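Local coordinates for RagA protein (Porphyromonas gingivalis, PDB 6SLN), which probably imports nutrients, likely peptides, across the outer membrane as a TonB-dependent beta-barrel receptor, at residues I227-N232 against N985-V990; F926-N931 against A958-T963. One frame throughout, in Å; residues are numbered along the deposited sequence.

Contact 1 joins the first strand of the barrel, 218-230, to the last, 986-996. Contact 2 joins 921-937 to 951-964, the two strands that precede the last one. Strands 951-964 and 986-996 are neighbours, so the contacts lie side by side, with centres about 10 Å apart. Two probable hydrogen bonds link them: Arg959 NE to Gln988 OE1 at 2.9 Å, and Asn960 ND2 to Ser986 O at 3.1 Å. Each contact lies about 17 Å, centre to centre, from the middle of the chain. The phospholipid pocket, which includes Phe501, His523 and Tyr525, is built from other barrel strands.

Contact 1. Residues I227-N232 against N985-V990; sequences ISQILN and NSKQYV
Strands 227-230 and 986-990 run antiparallel, at 148° between their directions, and their axes approach to 4.5 Å. Two hydrogen-bonded pairs, Ile227 with Tyr989 and Gln229 with Lys987, each make two backbone bonds. The second pair is the straighter one. Its N-H groups meet the carbonyls in plane, and both Gln229 N to Lys987 O and Lys987 N to Gln229 O measure 2.9 Å. Ser228 and Gln988 form the non-hydrogen-bonded pair between them.

The side chains of Ile227, Gln229, Lys987 and Tyr989 share one face. Lys987 starts extended, with CG anti to the backbone N, and then bends at its third and fourth torsions. The bend carries NZ across to Gln229 OE1, 3.2 Å away. It approaches from above the carbonyl plane of the amide. NZ also donates to Tyr989 OH, so one ammonium ties two neighbours together. The Gln229 amide meets the edge of the Tyr989 ring, with OE1 3.8 Å from CE1. The amide and ring planes are 63° apart. The Ile227 side chain crosses that of Tyr989 obliquely, with CD1 of Ile227 4.1 Å from CD1 of Tyr989.

On the other face, Ser228 OG lies beside Gln988 CG. The Gln988 chain bends at its second torsion, and OE1 bonds to Arg959. The Gln988 side chain also touches Pro114 of the plug, consistent with this face lining the inside of the barrel. Past the strand end, Leu231 folds back over residues 985-987. Its CB rests 3.8 Å from Lys987 CB, and its CG sits against the carbonyl of Asn985. The Asn985 amide turns away and bonds through ND2 to Asp971 and to the backbone of Thr133.

First and last barrel strands meet here, the antiparallel seam that closes the transmembrane barrel of a TonB-dependent receptor.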
loop_
_atom_site.group_PDB
_atom_site.type_symbol
_atom_site.label_atom_id
_atom_site.label_comp_id
_atom_site.label_asym_id
_atom_site.label_seq_id
_atom_site.Cartn_x
_atom_site.Cartn_y
_atom_site.Cartn_z
ATOM N N ILE A 227 -32.794 11.179 15.338
ATOM C CA ILE A 227 -32.039 10.266 16.186
ATOM C C ILE A 227 -32.431 8.831 15.866
ATOM O O ILE A 227 -33.512 8.559 15.343
ATOM C CB ILE A 227 -32.259 10.547 17.682
ATOM C CG1 ILE A 227 -33.745 10.651 17.977
ATOM C CG2 ILE A 227 -31.584 11.823 18.075
ATOM C CD1 ILE A 227 -34.093 10.192 19.337
ATOM N N SER A 228 -31.533 7.909 16.211
ATOM C CA SER A 228 -31.733 6.478 16.037
ATOM C C SER A 228 -31.663 5.776 17.391
ATOM O O SER A 228 -30.709 5.977 18.147
ATOM C CB SER A 228 -30.680 5.897 15.089
ATOM O OG SER A 228 -30.887 6.335 13.755
ATOM N N GLN A 229 -32.666 4.946 17.688
ATOM C CA GLN A 229 -32.676 4.135 18.895
ATOM C C GLN A 229 -32.871 2.660 18.561
ATOM O O GLN A 229 -33.385 2.308 17.496
ATOM C CB GLN A 229 -33.780 4.580 19.837
ATOM C CG GLN A 229 -33.932 6.059 19.925
ATOM C CD GLN A 229 -35.120 6.431 20.765
ATOM O OE1 GLN A 229 -35.969 5.588 21.060
ATOM N NE2 GLN A 229 -35.194 7.693 21.165
ATOM N N ILE A 230 -32.454 1.795 19.491
ATOM C CA ILE A 230 -32.684 0.355 19.360
ATOM C C ILE A 230 -34.183 0.086 19.496
ATOM O O ILE A 230 -34.843 0.610 20.401
ATOM C CB ILE A 230 -31.834 -0.408 20.396
ATOM C CG1 ILE A 230 -31.817 -1.909 20.143
ATOM C CG2 ILE A 230 -32.330 -0.192 21.781
ATOM C CD1 ILE A 230 -31.079 -2.664 21.248
ATOM N N LEU A 231 -34.752 -0.672 18.550
ATOM C CA LEU A 231 -36.201 -0.584 18.367
ATOM C C LEU A 231 -37.002 -1.503 19.276
ATOM O O LEU A 231 -38.228 -1.369 19.327
ATOM C CB LEU A 231 -36.611 -0.855 16.906
ATOM C CG LEU A 231 -36.193 -2.011 15.978
ATOM C CD1 LEU A 231 -36.463 -3.432 16.495
ATOM C CD2 LEU A 231 -36.925 -1.801 14.668
ATOM N N ASN A 232 -36.369 -2.423 19.991
ATOM C CA ASN A 232 -37.135 -3.306 20.854
ATOM C C ASN A 232 -36.286 -3.657 22.065
ATOM O O ASN A 232 -35.103 -3.982 21.911
ATOM C CB ASN A 232 -37.568 -4.561 20.083
ATOM C CG ASN A 232 -38.119 -5.637 20.979
ATOM O OD1 ASN A 232 -39.105 -5.435 21.677
ATOM N ND2 ASN A 232 -37.497 -6.803 20.944
ATOM N N ASN A 985 -32.139 -3.618 13.687
ATOM C CA ASN A 985 -32.545 -2.436 12.944
ATOM C C ASN A 985 -32.963 -1.350 13.922
ATOM O O ASN A 985 -33.249 -1.603 15.096
ATOM C CB ASN A 985 -33.697 -2.737 11.985
ATOM C CG ASN A 985 -33.223 -3.345 10.676
ATOM O OD1 ASN A 985 -32.510 -2.709 9.893
ATOM N ND2 ASN A 985 -33.619 -4.590 10.433
ATOM N N SER A 986 -32.984 -0.122 13.434
ATOM C CA SER A 986 -33.155 1.022 14.308
ATOM C C SER A 986 -34.520 1.652 14.098
ATOM O O SER A 986 -35.210 1.397 13.106
ATOM C CB SER A 986 -32.060 2.053 14.062
ATOM O OG SER A 986 -31.925 2.285 12.675
ATOM N N LYS A 987 -34.897 2.472 15.068
ATOM C CA LYS A 987 -36.127 3.251 15.064
ATOM C C LYS A 987 -35.706 4.710 15.023
ATOM O O LYS A 987 -34.919 5.150 15.870
ATOM C CB LYS A 987 -36.953 2.933 16.316
ATOM C CG LYS A 987 -38.185 3.782 16.557
ATOM C CD LYS A 987 -38.959 3.259 17.764
ATOM C CE LYS A 987 -38.128 3.321 19.045
ATOM N NZ LYS A 987 -38.696 4.271 20.047
ATOM N N GLN A 988 -36.189 5.449 14.033
ATOM C CA GLN A 988 -35.788 6.838 13.857
ATOM C C GLN A 988 -36.950 7.798 14.072
ATOM O O GLN A 988 -38.076 7.549 13.630
ATOM C CB GLN A 988 -35.199 7.079 12.471
ATOM C CG GLN A 988 -33.771 6.618 12.321
ATOM C CD GLN A 988 -33.689 5.396 11.462
ATOM O OE1 GLN A 988 -34.149 5.396 10.324
ATOM N NE2 GLN A 988 -33.131 4.326 12.008
ATOM N N TYR A 989 -36.654 8.898 14.752
ATOM C CA TYR A 989 -37.495 10.086 14.765
ATOM C C TYR A 989 -36.725 11.195 14.073
ATOM O O TYR A 989 -35.594 11.510 14.465
ATOM C CB TYR A 989 -37.851 10.520 16.184
ATOM C CG TYR A 989 -38.415 9.434 17.043
ATOM C CD1 TYR A 989 -37.577 8.629 17.802
ATOM C CD2 TYR A 989 -39.779 9.221 17.112
ATOM C CE1 TYR A 989 -38.080 7.631 18.603
ATOM C CE2 TYR A 989 -40.293 8.221 17.913
ATOM C CZ TYR A 989 -39.434 7.429 18.656
ATOM O OH TYR A 989 -39.924 6.422 19.453
ATOM N N VAL A 990 -37.329 11.788 13.058
ATOM C CA VAL A 990 -36.713 12.889 12.340
ATOM C C VAL A 990 -37.719 14.020 12.233
ATOM O O VAL A 990 -38.919 13.795 12.028
ATOM C CB VAL A 990 -36.215 12.446 10.945
ATOM C CG1 VAL A 990 -35.394 13.552 10.280
ATOM C CG2 VAL A 990 -35.360 11.184 11.073
#

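Contact 2. Residues F926-N931 against A958-T963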
loop_
_atom_site.group_PDB
_atom_site.type_symbol
_atom_site.label_atom_id
_atom_site.label_comp_id
_atom_site.label_asym_id
_atom_site.label_seq_id
_atom_site.Cartn_x
_atom_site.Cartn_y
_atom_site.Cartn_z
ATOM N N PHE A 926 -43.282 -10.819 10.885
ATOM C CA PHE A 926 -43.433 -9.502 11.487
ATOM C C PHE A 926 -44.152 -8.547 10.551
ATOM O O PHE A 926 -44.073 -8.666 9.330
ATOM C CB PHE A 926 -42.079 -8.902 11.886
ATOM C CG PHE A 926 -41.162 -8.619 10.719
ATOM C CD1 PHE A 926 -41.153 -7.370 10.104
ATOM C CD2 PHE A 926 -40.290 -9.594 10.251
ATOM C CE1 PHE A 926 -40.288 -7.106 9.036
ATOM C CE2 PHE A 926 -39.423 -9.324 9.196
ATOM C CZ PHE A 926 -39.425 -8.077 8.595
ATOM N N LEU A 927 -44.851 -7.597 11.154
ATOM C CA LEU A 927 -45.391 -6.430 10.479
ATOM C C LEU A 927 -44.652 -5.211 11.011
ATOM O O LEU A 927 -44.495 -5.057 12.227
ATOM C CB LEU A 927 -46.888 -6.317 10.735
ATOM C CG LEU A 927 -47.593 -4.973 10.628
ATOM C CD1 LEU A 927 -47.778 -4.609 9.179
ATOM C CD2 LEU A 927 -48.948 -5.029 11.344
ATOM N N ARG A 928 -44.162 -4.369 10.115
ATOM C CA ARG A 928 -43.409 -3.194 10.520
ATOM C C ARG A 928 -44.058 -1.954 9.931
ATOM O O ARG A 928 -44.254 -1.864 8.714
ATOM C CB ARG A 928 -41.953 -3.296 10.081
ATOM C CG ARG A 928 -41.004 -2.533 10.985
ATOM C CD ARG A 928 -39.641 -3.203 10.963
ATOM N NE ARG A 928 -39.341 -3.875 12.215
ATOM C CZ ARG A 928 -38.309 -4.687 12.410
ATOM N NH1 ARG A 928 -37.463 -4.942 11.423
ATOM N NH2 ARG A 928 -38.127 -5.242 13.610
ATOM N N LEU A 929 -44.415 -1.015 10.795
ATOM C CA LEU A 929 -44.740 0.332 10.348
ATOM C C LEU A 929 -43.429 0.946 9.900
ATOM O O LEU A 929 -42.635 1.398 10.722
ATOM C CB LEU A 929 -45.391 1.134 11.468
ATOM C CG LEU A 929 -45.750 2.577 11.138
ATOM C CD1 LEU A 929 -46.488 2.658 9.814
ATOM C CD2 LEU A 929 -46.576 3.199 12.258
ATOM N N LYS A 930 -43.164 0.910 8.594
ATOM C CA LYS A 930 -41.859 1.342 8.097
ATOM C C LYS A 930 -41.730 2.855 8.098
ATOM O O LYS A 930 -40.677 3.390 8.450
ATOM C CB LYS A 930 -41.621 0.798 6.695
ATOM C CG LYS A 930 -41.249 -0.650 6.673
ATOM C CD LYS A 930 -39.975 -0.854 5.894
ATOM C CE LYS A 930 -38.739 -0.701 6.778
ATOM N NZ LYS A 930 -38.488 -1.923 7.583
ATOM N N ASN A 931 -42.792 3.558 7.745
ATOM C CA ASN A 931 -42.716 4.996 7.592
ATOM C C ASN A 931 -44.018 5.604 8.079
ATOM O O ASN A 931 -45.101 5.146 7.703
ATOM C CB ASN A 931 -42.451 5.357 6.123
ATOM C CG ASN A 931 -42.383 6.846 5.883
ATOM O OD1 ASN A 931 -41.331 7.455 6.034
ATOM N ND2 ASN A 931 -43.507 7.438 5.488
ATOM N N ALA A 958 -41.153 9.218 11.405
ATOM C CA ALA A 958 -40.644 8.068 12.140
ATOM C C ALA A 958 -40.394 6.908 11.180
ATOM O O ALA A 958 -41.174 6.684 10.246
ATOM C CB ALA A 958 -41.630 7.642 13.238
ATOM N N ARG A 959 -39.304 6.172 11.398
ATOM C CA ARG A 959 -39.020 4.949 10.647
ATOM C C ARG A 959 -38.972 3.780 11.618
ATOM O O ARG A 959 -38.324 3.875 12.669
ATOM C CB ARG A 959 -37.696 5.015 9.862
ATOM C CG ARG A 959 -37.428 3.729 9.032
ATOM C CD ARG A 959 -36.063 3.716 8.285
ATOM N NE ARG A 959 -35.058 3.006 9.065
ATOM C CZ ARG A 959 -34.605 1.796 8.774
ATOM N NH1 ARG A 959 -35.065 1.188 7.701
ATOM N NH2 ARG A 959 -33.699 1.197 9.549
ATOM N N ASN A 960 -39.647 2.678 11.250
ATOM C CA ASN A 960 -39.773 1.486 12.100
ATOM C C ASN A 960 -40.367 1.824 13.470
ATOM O O ASN A 960 -39.954 1.281 14.498
ATOM C CB ASN A 960 -38.432 0.769 12.257
ATOM C CG ASN A 960 -37.983 0.075 10.987
ATOM O OD1 ASN A 960 -38.776 -0.145 10.069
ATOM N ND2 ASN A 960 -36.700 -0.271 10.928
ATOM N N LEU A 961 -41.348 2.730 13.478
ATOM C CA LEU A 961 -42.001 3.149 14.716
ATOM C C LEU A 961 -42.551 1.968 15.516
ATOM O O LEU A 961 -42.481 1.968 16.751
ATOM C CB LEU A 961 -43.126 4.128 14.385
ATOM C CG LEU A 961 -43.900 4.777 15.519
ATOM C CD1 LEU A 961 -42.951 5.452 16.500
ATOM C CD2 LEU A 961 -44.872 5.784 14.935
ATOM N N LEU A 962 -43.116 0.962 14.836
ATOM C CA LEU A 962 -43.673 -0.206 15.508
ATOM C C LEU A 962 -43.349 -1.477 14.743
ATOM O O LEU A 962 -43.424 -1.511 13.512
ATOM C CB LEU A 962 -45.204 -0.138 15.660
ATOM C CG LEU A 962 -45.914 1.106 16.190
ATOM C CD1 LEU A 962 -47.337 1.150 15.649
ATOM C CD2 LEU A 962 -45.906 1.169 17.725
ATOM N N THR A 963 -43.032 -2.531 15.490
ATOM C CA THR A 963 -42.989 -3.888 14.978
ATOM C C THR A 963 -44.064 -4.707 15.686
ATOM O O THR A 963 -44.406 -4.449 16.839
ATOM C CB THR A 963 -41.608 -4.528 15.178
ATOM O OG1 THR A 963 -40.588 -3.579 14.842
ATOM C CG2 THR A 963 -41.446 -5.773 14.282
#
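Phe926 lies within strand 921-937, its CB 4.0 Å from Thr963 CG2. Leu927 contributes mainly backbone: its carbonyl O receives a CA-H contact from Thr963.

Arg928 pairs with Thr963 in the non-hydrogen-bonded position. The two side chains lie side by side and point the same way. Arg928 grips Thr963 OG1 side-on with two nitrogens, NE at 2.9 Å and NH2 at 3.2 Å. The hydroxyl sits at the edge of the guanidinium, in its plane. Salt bridges from NH2 to Asp971 and from NH1 to Glu973 further fix the group. Nearer the backbone, Arg928 CD packs on Asn960 OD1.

Leu929 N donates to Leu962 O at 2.9 Å, nearly along the C=O axis. Its CD2 touches both leucines of 958-963, 4.0 Å from Leu962 CD1 and 4.1 Å from Leu961 CD2. Leu929 lies alongside each of them, pointing the same way.

The antiparallel barrel sheet is irregular at this point. Lys930 and Asn931 both face Asp862 on the other neighbouring strand, a classic beta bulge. Opposite them, the chain of 958-963 turns a corner at Arg959 and Asn960. Asn960 has a left-handed backbone conformation, with phi 56°. Across this corner Asn960 N donates to Lys930 O, from above the carbonyl plane.

The Lys930 side chain bends at three torsions and returns beside Asn960. Its NZ reaches Asn960 OD1 at 3.1 Å, on a lone pair. NZ also bonds to Gln123 of the plug, and Arg959 makes a salt bridge to Asp120, which probably eases the like charges of Lys930 and Arg959. Asn960 ND2 lies 3.5 Å above the plane of the Arg959 guanidinium, over its centre. At Asn931 the CA-H points to Ala958 O.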